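Local coordinates for protein acetyl xylan esterase (Metagenome, PDB 6XYC) that removes acetyl and feruloyl groups from complex xylans as a bifunctional esterase of the alpha/beta-hydrolase superfamily, at residues I29-K40 with K107-I115; F169-C180 with D230-L241. All coordinates share one frame; numbering follows the deposited sequence.

Contact 1. Residues I29-K40 with K107-I115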
loop_
_atom_site.group_PDB
_atom_site.type_symbol
_atom_site.label_atom_id
_atom_site.label_comp_id
_atom_site.label_asym_id
_atom_site.label_seq_id
_atom_site.Cartn_x
_atom_site.Cartn_y
_atom_site.Cartn_z
ATOM N N ILE A 29 3.298 -10.528 -11.524
ATOM C CA ILE A 29 4.619 -10.717 -10.930
ATOM C C ILE A 29 5.672 -10.520 -12.012
ATOM O O ILE A 29 5.585 -11.132 -13.079
ATOM C CB ILE A 29 4.759 -12.110 -10.290
ATOM C CG1 ILE A 29 3.711 -12.315 -9.196
ATOM C CG2 ILE A 29 6.157 -12.289 -9.725
ATOM C CD1 ILE A 29 3.663 -13.728 -8.654
ATOM N N TYR A 30 6.668 -9.684 -11.734
ATOM C CA TYR A 30 7.776 -9.424 -12.646
ATOM C C TYR A 30 9.095 -9.653 -11.918
ATOM O O TYR A 30 9.261 -9.202 -10.783
ATOM C CB TYR A 30 7.742 -7.990 -13.188
ATOM C CG TYR A 30 6.465 -7.611 -13.898
ATOM C CD1 TYR A 30 6.321 -7.815 -15.259
ATOM C CD2 TYR A 30 5.407 -7.034 -13.206
ATOM C CE1 TYR A 30 5.160 -7.462 -15.914
ATOM C CE2 TYR A 30 4.238 -6.683 -13.851
ATOM C CZ TYR A 30 4.120 -6.899 -15.210
ATOM O OH TYR A 30 2.964 -6.550 -15.867
ATOM N N LEU A 31 10.041 -10.355 -12.574
ATOM C CA LEU A 31 11.379 -10.530 -12.024
ATOM C C LEU A 31 12.388 -9.702 -12.821
ATOM O O LEU A 31 12.240 -9.564 -14.040
ATOM C CB LEU A 31 11.809 -11.998 -12.045
ATOM C CG LEU A 31 10.812 -13.006 -11.467
ATOM C CD1 LEU A 31 11.345 -14.428 -11.609
ATOM C CD2 LEU A 31 10.493 -12.687 -10.010
ATOM N N PRO A 32 13.421 -9.151 -12.177
ATOM C CA PRO A 32 14.309 -8.218 -12.883
ATOM C C PRO A 32 15.004 -8.853 -14.080
ATOM O O PRO A 32 15.233 -10.062 -14.134
ATOM C CB PRO A 32 15.324 -7.801 -11.809
ATOM C CG PRO A 32 14.633 -8.056 -10.498
ATOM C CD PRO A 32 13.732 -9.242 -10.736
ATOM N N LYS A 33 15.347 -8.003 -15.049
ATOM C CA LYS A 33 16.121 -8.453 -16.203
ATOM C C LYS A 33 17.428 -9.091 -15.764
ATOM O O LYS A 33 17.782 -10.190 -16.209
ATOM C CB LYS A 33 16.384 -7.274 -17.139
ATOM C CG LYS A 33 17.261 -7.607 -18.340
ATOM C CD LYS A 33 16.483 -8.271 -19.487
ATOM C CE LYS A 33 15.130 -7.625 -19.762
ATOM N NZ LYS A 33 14.160 -8.558 -20.393
ATOM N N GLU A 34 18.185 -8.382 -14.934
ATOM C CA GLU A 34 19.383 -8.911 -14.302
ATOM C C GLU A 34 19.047 -10.201 -13.566
ATOM O O GLU A 34 18.517 -10.160 -12.452
ATOM C CB GLU A 34 19.968 -7.875 -13.338
ATOM C CG GLU A 34 18.924 -7.133 -12.501
ATOM C CD GLU A 34 19.293 -5.679 -12.232
ATOM O OE1 GLU A 34 19.058 -5.196 -11.106
ATOM O OE2 GLU A 34 19.816 -5.006 -13.144
ATOM N N GLN A 35 19.347 -11.347 -14.172
ATOM C CA GLN A 35 18.923 -12.626 -13.614
ATOM C C GLN A 35 19.753 -12.978 -12.382
ATOM O O GLN A 35 20.951 -12.687 -12.310
ATOM C CB GLN A 35 19.036 -13.728 -14.669
ATOM C CG GLN A 35 18.330 -13.388 -15.979
ATOM C CD GLN A 35 17.584 -14.567 -16.582
ATOM O OE1 GLN A 35 17.282 -15.546 -15.902
ATOM N NE2 GLN A 35 17.278 -14.470 -17.868
ATOM N N LYS A 36 19.094 -13.592 -11.401
ATOM C CA LYS A 36 19.743 -14.039 -10.177
ATOM C C LYS A 36 18.973 -15.242 -9.650
ATOM O O LYS A 36 17.901 -15.589 -10.155
ATOM C CB LYS A 36 19.807 -12.920 -9.132
ATOM C CG LYS A 36 21.170 -12.248 -9.026
ATOM C CD LYS A 36 22.177 -13.124 -8.296
ATOM C CE LYS A 36 21.920 -13.148 -6.796
ATOM N NZ LYS A 36 22.618 -14.284 -6.120
ATOM N N THR A 37 19.533 -15.878 -8.619
ATOM C CA THR A 37 18.937 -17.101 -8.088
ATOM C C THR A 37 17.549 -16.834 -7.518
ATOM O O THR A 37 16.579 -17.519 -7.864
ATOM C CB THR A 37 19.851 -17.704 -7.020
ATOM O OG1 THR A 37 20.275 -16.675 -6.117
ATOM C CG2 THR A 37 21.072 -18.345 -7.665
ATOM N N ALA A 38 17.435 -15.843 -6.637
ATOM C CA ALA A 38 16.153 -15.443 -6.075
ATOM C C ALA A 38 16.130 -13.927 -5.976
ATOM O O ALA A 38 17.159 -13.257 -6.107
ATOM C CB ALA A 38 15.906 -16.080 -4.704
ATOM N N TYR A 39 14.943 -13.381 -5.728
ATOM C CA TYR A 39 14.756 -11.936 -5.682
ATOM C C TYR A 39 13.915 -11.542 -4.479
ATOM O O TYR A 39 12.827 -12.088 -4.273
ATOM C CB TYR A 39 14.069 -11.423 -6.952
ATOM C CG TYR A 39 14.725 -11.846 -8.241
ATOM C CD1 TYR A 39 15.751 -11.097 -8.796
ATOM C CD2 TYR A 39 14.310 -12.994 -8.907
ATOM C CE1 TYR A 39 16.348 -11.474 -9.978
ATOM C CE2 TYR A 39 14.903 -13.381 -10.085
ATOM C CZ TYR A 39 15.915 -12.616 -10.614
ATOM O OH TYR A 39 16.499 -13.009 -11.787
ATOM N N LYS A 40 14.412 -10.583 -3.703
ATOM C CA LYS A 40 13.578 -9.916 -2.713
ATOM C C LYS A 40 12.423 -9.210 -3.415
ATOM O O LYS A 40 12.526 -8.809 -4.578
ATOM C CB LYS A 40 14.414 -8.922 -1.902
ATOM C CG LYS A 40 15.793 -9.454 -1.517
ATOM C CD LYS A 40 15.982 -9.562 -0.001
ATOM C CE LYS A 40 17.221 -10.374 0.347
ATOM N NZ LYS A 40 18.246 -9.573 1.079
ATOM N N LYS A 107 8.131 -20.814 -5.891
ATOM C CA LYS A 107 7.642 -21.059 -7.243
ATOM C C LYS A 107 7.964 -19.900 -8.178
ATOM O O LYS A 107 8.116 -20.106 -9.387
ATOM C CB LYS A 107 6.133 -21.316 -7.206
ATOM C CG LYS A 107 5.360 -20.915 -8.456
ATOM C CD LYS A 107 5.751 -21.738 -9.674
ATOM C CE LYS A 107 5.615 -20.917 -10.949
ATOM N NZ LYS A 107 6.208 -21.583 -12.139
ATOM N N TYR A 108 8.070 -18.680 -7.651
ATOM C CA TYR A 108 8.310 -17.497 -8.469
ATOM C C TYR A 108 9.741 -16.981 -8.349
ATOM O O TYR A 108 10.031 -15.869 -8.804
ATOM C CB TYR A 108 7.306 -16.404 -8.094
ATOM C CG TYR A 108 5.862 -16.786 -8.377
ATOM C CD1 TYR A 108 5.399 -16.883 -9.680
ATOM C CD2 TYR A 108 4.965 -17.050 -7.344
ATOM C CE1 TYR A 108 4.089 -17.231 -9.949
ATOM C CE2 TYR A 108 3.648 -17.398 -7.606
ATOM C CZ TYR A 108 3.218 -17.487 -8.914
ATOM O OH TYR A 108 1.913 -17.835 -9.183
ATOM N N ASN A 109 10.644 -17.772 -7.766
ATOM C CA ASN A 109 12.035 -17.365 -7.561
ATOM C C ASN A 109 12.133 -16.132 -6.671
ATOM O O ASN A 109 13.013 -15.288 -6.857
ATOM C CB ASN A 109 12.744 -17.109 -8.894
ATOM C CG ASN A 109 12.774 -18.329 -9.777
ATOM O OD1 ASN A 109 12.545 -19.450 -9.324
ATOM N ND2 ASN A 109 13.072 -18.120 -11.051
ATOM N N ILE A 110 11.224 -16.015 -5.712
ATOM C CA ILE A 110 11.186 -14.878 -4.801
ATOM C C ILE A 110 11.823 -15.286 -3.481
ATOM O O ILE A 110 11.571 -16.384 -2.967
ATOM C CB ILE A 110 9.744 -14.373 -4.597
ATOM C CG1 ILE A 110 9.260 -13.661 -5.864
ATOM C CG2 ILE A 110 9.686 -13.443 -3.399
ATOM C CD1 ILE A 110 7.773 -13.452 -5.925
ATOM N N ASP A 111 12.676 -14.409 -2.945
ATOM C CA ASP A 111 13.292 -14.565 -1.634
ATOM C C ASP A 111 12.357 -13.972 -0.586
ATOM O O ASP A 111 12.293 -12.743 -0.443
ATOM C CB ASP A 111 14.658 -13.871 -1.612
ATOM C CG ASP A 111 15.358 -13.995 -0.278
ATOM O OD1 ASP A 111 16.541 -13.617 -0.204
ATOM O OD2 ASP A 111 14.734 -14.460 0.695
ATOM N N PRO A 112 11.620 -14.794 0.160
ATOM C CA PRO A 112 10.626 -14.263 1.104
ATOM C C PRO A 112 11.210 -13.665 2.376
ATOM O O PRO A 112 10.442 -13.330 3.282
ATOM C CB PRO A 112 9.778 -15.501 1.434
ATOM C CG PRO A 112 10.755 -16.641 1.350
ATOM C CD PRO A 112 11.727 -16.267 0.240
ATOM N N SER A 113 12.536 -13.532 2.489
ATOM C CA SER A 113 13.126 -12.902 3.668
ATOM C C SER A 113 12.919 -11.394 3.684
ATOM O O SER A 113 13.119 -10.768 4.728
ATOM C CB SER A 113 14.619 -13.220 3.743
ATOM O OG SER A 113 15.333 -12.634 2.667
ATOM N N PHE A 114 12.530 -10.802 2.555
ATOM C CA PHE A 114 12.167 -9.392 2.508
ATOM C C PHE A 114 10.995 -9.209 1.560
ATOM O O PHE A 114 11.099 -9.522 0.370
ATOM C CB PHE A 114 13.343 -8.522 2.059
ATOM C CG PHE A 114 13.050 -7.053 2.109
ATOM C CD1 PHE A 114 13.146 -6.357 3.304
ATOM C CD2 PHE A 114 12.650 -6.368 0.971
ATOM C CE1 PHE A 114 12.870 -5.008 3.359
ATOM C CE2 PHE A 114 12.373 -5.014 1.020
ATOM C CZ PHE A 114 12.486 -4.333 2.216
ATOM N N ILE A 115 9.885 -8.705 2.087
ATOM C CA ILE A 115 8.729 -8.319 1.284
ATOM C C ILE A 115 8.373 -6.902 1.707
ATOM O O ILE A 115 7.767 -6.698 2.765
ATOM C CB ILE A 115 7.535 -9.260 1.465
ATOM C CG1 ILE A 115 7.934 -10.694 1.116
ATOM C CG2 ILE A 115 6.367 -8.814 0.598
ATOM C CD1 ILE A 115 6.809 -11.711 1.265
#
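Tyr108 meets Ile29 through its ring face: the CD1 methyl of Ile29 stands 3.5 Å from the ring centroid, almost exactly on the ring normal, a CH-pi contact. The opposite face carries the CG methylene of Lys107, so the ring is sandwiched between two aliphatic groups, while its hydroxyl bonds to that of Tyr100. The carbonyl of Tyr108 rests against Leu31, whose CD1 lies 3.4 Å from Tyr108 O. Asn109 then turns the chain with positive phi and lends its carbonyl to the strand beginning at Tyr39. Tyr39 N donates to Asn109 O over 2.9 Å in a bent bond (133° at the hydrogen). Ile110 lies level with Tyr39 in parallel pairing; its CD1 and CG1 reach loosely toward Ile29 CG2 and Leu31 CD2, on the sheet face that also carries Tyr39. Asp111 N closes the pair on Tyr39 O at 2.7 Å in a straighter bond. With CG anti to N (chi1 -180°), the Asp111 carboxylate lies alongside the Lys40 chain, OD1 3.4 Å from Lys40 CE; the ammonium stands beyond salt-bridge distance from the carboxylate and makes a weak hydrogen bond to Ser283 O. Ser113 N and OG both reach Asp111 OD2 from one face of the carboxylate, the backbone bond forming an Asx turn. Phe114 CB packs 3.5 Å from Lys40 CD, across the aliphatic chain. The type I turn from Asp111 to Phe114 takes the chain round a corner between strands 110-111 and 114-120, both paired in parallel with strand 39-45 in the central mixed sheet of the alpha/beta-hydrolase fold.

Contact 2. Residues F169-C180 with D230-L241. With AES (4-(2-aminoethyl)benzenesulfonyl fluoride), chain B.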
loop_
_atom_site.group_PDB
_atom_site.type_symbol
_atom_site.label_atom_id
_atom_site.label_comp_id
_atom_site.label_asym_id
_atom_site.label_seq_id
_atom_site.Cartn_x
_atom_site.Cartn_y
_atom_site.Cartn_z
ATOM N N PHE A 169 2.123 9.848 -0.999
ATOM C CA PHE A 169 0.984 10.756 -0.800
ATOM C C PHE A 169 -0.337 10.027 -0.527
ATOM O O PHE A 169 -1.355 10.268 -1.176
ATOM C CB PHE A 169 0.828 11.745 -1.982
ATOM C CG PHE A 169 0.968 11.127 -3.377
ATOM C CD1 PHE A 169 2.179 11.181 -4.061
ATOM C CD2 PHE A 169 -0.122 10.552 -4.023
ATOM C CE1 PHE A 169 2.313 10.636 -5.332
ATOM C CE2 PHE A 169 0.013 10.001 -5.295
ATOM C CZ PHE A 169 1.230 10.048 -5.951
ATOM N N GLY A 170 -0.338 9.169 0.497
ATOM C CA GLY A 170 -1.524 8.427 0.870
ATOM C C GLY A 170 -2.403 9.177 1.850
ATOM O O GLY A 170 -1.919 9.885 2.742
ATOM N N PRO A 171 -3.725 9.059 1.690
ATOM C CA PRO A 171 -4.667 9.564 2.688
ATOM C C PRO A 171 -4.699 8.618 3.887
ATOM O O PRO A 171 -5.164 7.476 3.770
ATOM C CB PRO A 171 -5.999 9.597 1.944
ATOM C CG PRO A 171 -5.899 8.473 0.973
ATOM C CD PRO A 171 -4.437 8.397 0.562
ATOM N N VAL A 172 -4.218 9.086 5.030
ATOM C CA VAL A 172 -3.968 8.181 6.150
ATOM C C VAL A 172 -4.618 8.662 7.443
ATOM O O VAL A 172 -4.567 7.972 8.468
ATOM C CB VAL A 172 -2.454 8.005 6.368
ATOM C CG1 VAL A 172 -1.791 7.362 5.163
ATOM C CG2 VAL A 172 -1.788 9.364 6.681
ATOM N N ASP A 173 -5.232 9.851 7.407
ATOM C CA ASP A 173 -5.747 10.524 8.593
ATOM C C ASP A 173 -7.083 11.167 8.196
ATOM O O ASP A 173 -7.210 12.379 8.026
ATOM C CB ASP A 173 -4.738 11.557 9.113
ATOM C CG ASP A 173 -5.184 12.243 10.387
ATOM O OD1 ASP A 173 -6.058 11.709 11.100
ATOM O OD2 ASP A 173 -4.651 13.331 10.689
ATOM N N MET A 174 -8.110 10.334 8.029
ATOM C CA MET A 174 -9.364 10.819 7.478
ATOM C C MET A 174 -10.156 11.664 8.465
ATOM O O MET A 174 -11.115 12.332 8.051
ATOM C CB MET A 174 -10.214 9.642 6.992
ATOM C CG MET A 174 -10.095 9.392 5.501
ATOM S SD MET A 174 -8.409 9.090 4.928
ATOM C CE MET A 174 -8.145 7.410 5.497
ATOM N N ALA A 175 -9.768 11.685 9.745
ATOM C CA ALA A 175 -10.350 12.642 10.682
ATOM C C ALA A 175 -9.979 14.075 10.321
ATOM O O ALA A 175 -10.660 15.011 10.752
ATOM C CB ALA A 175 -9.892 12.330 12.108
ATOM N N HIS A 176 -8.929 14.264 9.526
ATOM C CA HIS A 176 -8.393 15.589 9.245
ATOM C C HIS A 176 -8.154 15.773 7.755
ATOM O O HIS A 176 -7.115 16.285 7.335
ATOM C CB HIS A 176 -7.093 15.824 10.010
ATOM C CG HIS A 176 -7.209 15.578 11.481
ATOM N ND1 HIS A 176 -6.369 14.724 12.161
ATOM C CD2 HIS A 176 -8.072 16.072 12.402
ATOM C CE1 HIS A 176 -6.710 14.699 13.438
ATOM N NE2 HIS A 176 -7.739 15.512 13.611
ATOM N N MET A 177 -9.125 15.374 6.938
ATOM C CA MET A 177 -9.002 15.466 5.489
ATOM C C MET A 177 -9.543 16.779 4.943
ATOM O O MET A 177 -8.923 17.385 4.062
ATOM C CB MET A 177 -9.732 14.293 4.825
ATOM C CG MET A 177 -9.445 14.161 3.337
ATOM S SD MET A 177 -7.690 13.906 3.000
ATOM C CE MET A 177 -7.507 12.189 3.472
ATOM N N SER A 178 -10.684 17.231 5.458
ATOM C CA SER A 178 -11.327 18.445 4.965
ATOM C C SER A 178 -10.656 19.658 5.605
ATOM O O SER A 178 -10.622 19.779 6.833
ATOM C CB SER A 178 -12.825 18.422 5.269
ATOM O OG SER A 178 -13.432 19.669 4.990
ATOM N N ASN A 179 -10.100 20.536 4.771
ATOM C CA ASN A 179 -9.308 21.681 5.222
ATOM C C ASN A 179 -8.220 21.256 6.202
ATOM O O ASN A 179 -7.752 22.049 7.021
ATOM C CB ASN A 179 -10.194 22.756 5.853
ATOM C CG ASN A 179 -11.150 23.386 4.863
ATOM O OD1 ASN A 179 -10.738 23.966 3.860
ATOM N ND2 ASN A 179 -12.443 23.293 5.160
ATOM N N CYS A 180 -7.824 19.989 6.119
ATOM C CA CYS A 180 -6.815 19.396 6.986
ATOM C C CYS A 180 -7.239 19.383 8.447
ATOM O O CYS A 180 -6.395 19.191 9.332
ATOM C CB CYS A 180 -5.469 20.115 6.858
ATOM S SG CYS A 180 -4.574 19.755 5.339
ATOM N N ASP A 230 0.211 19.080 -3.618
ATOM C CA ASP A 230 -0.780 18.051 -3.918
ATOM C C ASP A 230 -2.183 18.604 -3.696
ATOM O O ASP A 230 -2.558 18.933 -2.566
ATOM C CB ASP A 230 -0.548 16.813 -3.047
ATOM C CG ASP A 230 -1.404 15.632 -3.467
ATOM O OD1 ASP A 230 -2.562 15.841 -3.894
ATOM O OD2 ASP A 230 -0.929 14.477 -3.385
ATOM N N ASN A 231 -2.957 18.693 -4.773
ATOM C CA ASN A 231 -4.298 19.256 -4.744
ATOM C C ASN A 231 -5.379 18.191 -4.614
ATOM O O ASN A 231 -6.558 18.497 -4.817
ATOM C CB ASN A 231 -4.539 20.085 -6.011
ATOM C CG ASN A 231 -5.466 21.264 -5.778
ATOM O OD1 ASN A 231 -5.520 21.830 -4.688
ATOM N ND2 ASN A 231 -6.201 21.641 -6.817
ATOM N N VAL A 232 -5.010 16.954 -4.284
ATOM C CA VAL A 232 -5.970 15.859 -4.204
ATOM C C VAL A 232 -5.969 15.270 -2.796
ATOM O O VAL A 232 -7.018 15.192 -2.142
ATOM C CB VAL A 232 -5.668 14.779 -5.256
ATOM C CG1 VAL A 232 -6.645 13.621 -5.122
ATOM C CG2 VAL A 232 -5.732 15.368 -6.657
ATOM N N VAL A 233 -4.803 14.839 -2.329
ATOM C CA VAL A 233 -4.599 14.450 -0.937
ATOM C C VAL A 233 -3.654 15.465 -0.314
ATOM O O VAL A 233 -2.508 15.592 -0.774
ATOM C CB VAL A 233 -4.032 13.028 -0.816
ATOM C CG1 VAL A 233 -3.783 12.693 0.647
ATOM C CG2 VAL A 233 -4.972 12.022 -1.455
ATOM N N PRO A 234 -4.060 16.214 0.713
ATOM C CA PRO A 234 -3.206 17.306 1.198
ATOM C C PRO A 234 -1.944 16.817 1.897
ATOM O O PRO A 234 -1.939 15.803 2.603
ATOM C CB PRO A 234 -4.119 18.081 2.157
ATOM C CG PRO A 234 -5.183 17.101 2.561
ATOM C CD PRO A 234 -5.376 16.187 1.388
ATOM N N HIS A 235 -0.869 17.573 1.659
ATOM C CA HIS A 235 0.432 17.389 2.299
ATOM C C HIS A 235 0.318 17.184 3.806
ATOM O O HIS A 235 1.101 16.430 4.402
ATOM C CB HIS A 235 1.257 18.636 1.952
ATOM C CG HIS A 235 2.702 18.579 2.328
ATOM N ND1 HIS A 235 3.186 19.161 3.479
ATOM C CD2 HIS A 235 3.782 18.103 1.661
ATOM C CE1 HIS A 235 4.495 18.993 3.534
ATOM N NE2 HIS A 235 4.881 18.353 2.444
ATOM N N CYS A 236 -0.647 17.849 4.447
ATOM C CA CYS A 236 -0.780 17.727 5.893
ATOM C C CYS A 236 -0.924 16.275 6.328
ATOM O O CYS A 236 -0.517 15.915 7.440
ATOM C CB CYS A 236 -1.982 18.541 6.373
ATOM S SG CYS A 236 -3.594 18.010 5.702
ATOM N N GLN A 237 -1.490 15.426 5.466
ATOM C CA GLN A 237 -1.671 14.021 5.818
ATOM C C GLN A 237 -0.338 13.347 6.124
ATOM O O GLN A 237 -0.212 12.607 7.109
ATOM C CB GLN A 237 -2.400 13.301 4.682
ATOM C CG GLN A 237 -3.862 13.690 4.549
ATOM C CD GLN A 237 -4.739 13.001 5.566
ATOM O OE1 GLN A 237 -4.772 11.773 5.635
ATOM N NE2 GLN A 237 -5.459 13.781 6.356
ATOM N N SER A 238 0.677 13.593 5.291
ATOM C CA SER A 238 1.984 12.983 5.512
ATOM C C SER A 238 2.765 13.676 6.625
ATOM O O SER A 238 3.517 13.014 7.352
ATOM C CB SER A 238 2.788 12.992 4.214
ATOM O OG SER A 238 2.216 12.103 3.263
ATOM N N VAL A 239 2.618 14.997 6.768
ATOM C CA VAL A 239 3.175 15.680 7.933
ATOM C C VAL A 239 2.661 15.018 9.206
ATOM O O VAL A 239 3.427 14.692 10.120
ATOM C CB VAL A 239 2.820 17.177 7.898
ATOM C CG1 VAL A 239 3.195 17.831 9.209
ATOM C CG2 VAL A 239 3.509 17.865 6.725
ATOM N N ASN A 240 1.347 14.789 9.265
ATOM C CA ASN A 240 0.745 14.192 10.450
ATOM C C ASN A 240 1.260 12.776 10.680
ATOM O O ASN A 240 1.550 12.393 11.819
ATOM C CB ASN A 240 -0.778 14.199 10.315
ATOM C CG ASN A 240 -1.362 15.601 10.340
ATOM O OD1 ASN A 240 -0.669 16.569 10.652
ATOM N ND2 ASN A 240 -2.643 15.712 10.009
ATOM N N LEU A 241 1.382 11.981 9.615
ATOM C CA LEU A 241 1.870 10.618 9.779
ATOM C C LEU A 241 3.292 10.605 10.328
ATOM O O LEU A 241 3.608 9.813 11.222
ATOM C CB LEU A 241 1.807 9.867 8.446
ATOM C CG LEU A 241 2.075 8.361 8.506
ATOM C CD1 LEU A 241 1.105 7.673 9.466
ATOM C CD2 LEU A 241 1.974 7.737 7.123
HETATM C C3 AES B . -8.852 11.193 -3.334
HETATM C C2 AES B . -7.775 10.609 -3.932
HETATM C C1 AES B . -7.182 9.537 -3.339
HETATM S S AES B . -5.845 8.820 -4.181
HETATM O O1S AES B . -6.144 7.398 -4.491
HETATM O O2S AES B . -5.781 9.376 -5.529
HETATM C C6 AES B . -7.626 9.029 -2.162
HETATM C C5 AES B . -8.715 9.619 -1.553
HETATM C C4 AES B . -9.329 10.698 -2.146
HETATM C C7 AES B . -10.555 11.390 -1.463
HETATM C C8 AES B . -10.188 11.835 -0.025
HETATM N N8 AES B . -11.196 12.747 0.401
HETATM O O HOH W 1 0.681 9.741 3.761
HETATM O O HOH W 2 -3.735 18.319 9.662
#
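Gln237 fills the tightly packed part of this contact, its amide pushed in among the backbone groups of 172-176. Gln237 OE1 accepts from two successive amides, Val172 N at 2.8 Å, in the carbonyl plane, and Asp173 N, tilted from it. Gln237 NE2 gives Asp173 O a bond of 2.8 Å, straight at the hydrogen (168°) but with the nitrogen above the Asp173 carbonyl plane, and His176 O a weak one. The bend at chi2 (-79°) turns the amide back toward the loop. A leucine here would probably leave the buried amides of Val172 and Asp173 without their shared acceptor and let the loop shift. Asp173 OD2 is gripped by His176 ND1 on its syn side and by Asn240 ND2 nearly along the C-O bond. Nearer the ligand, Val233 CG1 lies 4.0 Å from Pro171 CB, and Pro171, Met177, Val232 and Val233 line the pocket holding the sulfonyl inhibitor, with Val232 CG1 3.4 Å from AES C2. Asp230 OD1 accepts from Val232 N and Val233 N in an Asx motif, while OD2 bonds to His262, consistent with a Ser121-His262-Asp230 triad. The solvent side is more open, with a water bridging Cys180 O and Asn240 ND2, yet it is pinned covalently by the Cys180-Cys236 disulfide, against which Pro234 CB packs. The loop after strand 164-168 thus lies along the first turns of helix 236-248; Leu241 and Ser238 on that helix touch strand 222-227, and Ser238 also meets Phe254 of strand 252-257.

From the N terminus, strand 26-32 leads through the 33-38 loop into strand 39-45, and contact 1 closes only when the chain returns at 107-115, after the intervening strand 73-77 and helices 56-69 and 89-103. Strand 114-120 then runs to what is probably the nucleophile elbow at Ser121, and strand 164-168 opens into contact 2, which closes at 230-241 after strand 222-227. The two closures follow in series, neither nesting nor crossing. They lie on opposite sides of the chain's centre, their own centres about 34 Å apart, with the central sheet linking them: contact 1 joins strands away from the inhibitor, and contact 2 ties a pocket-lining loop to helix 236-248.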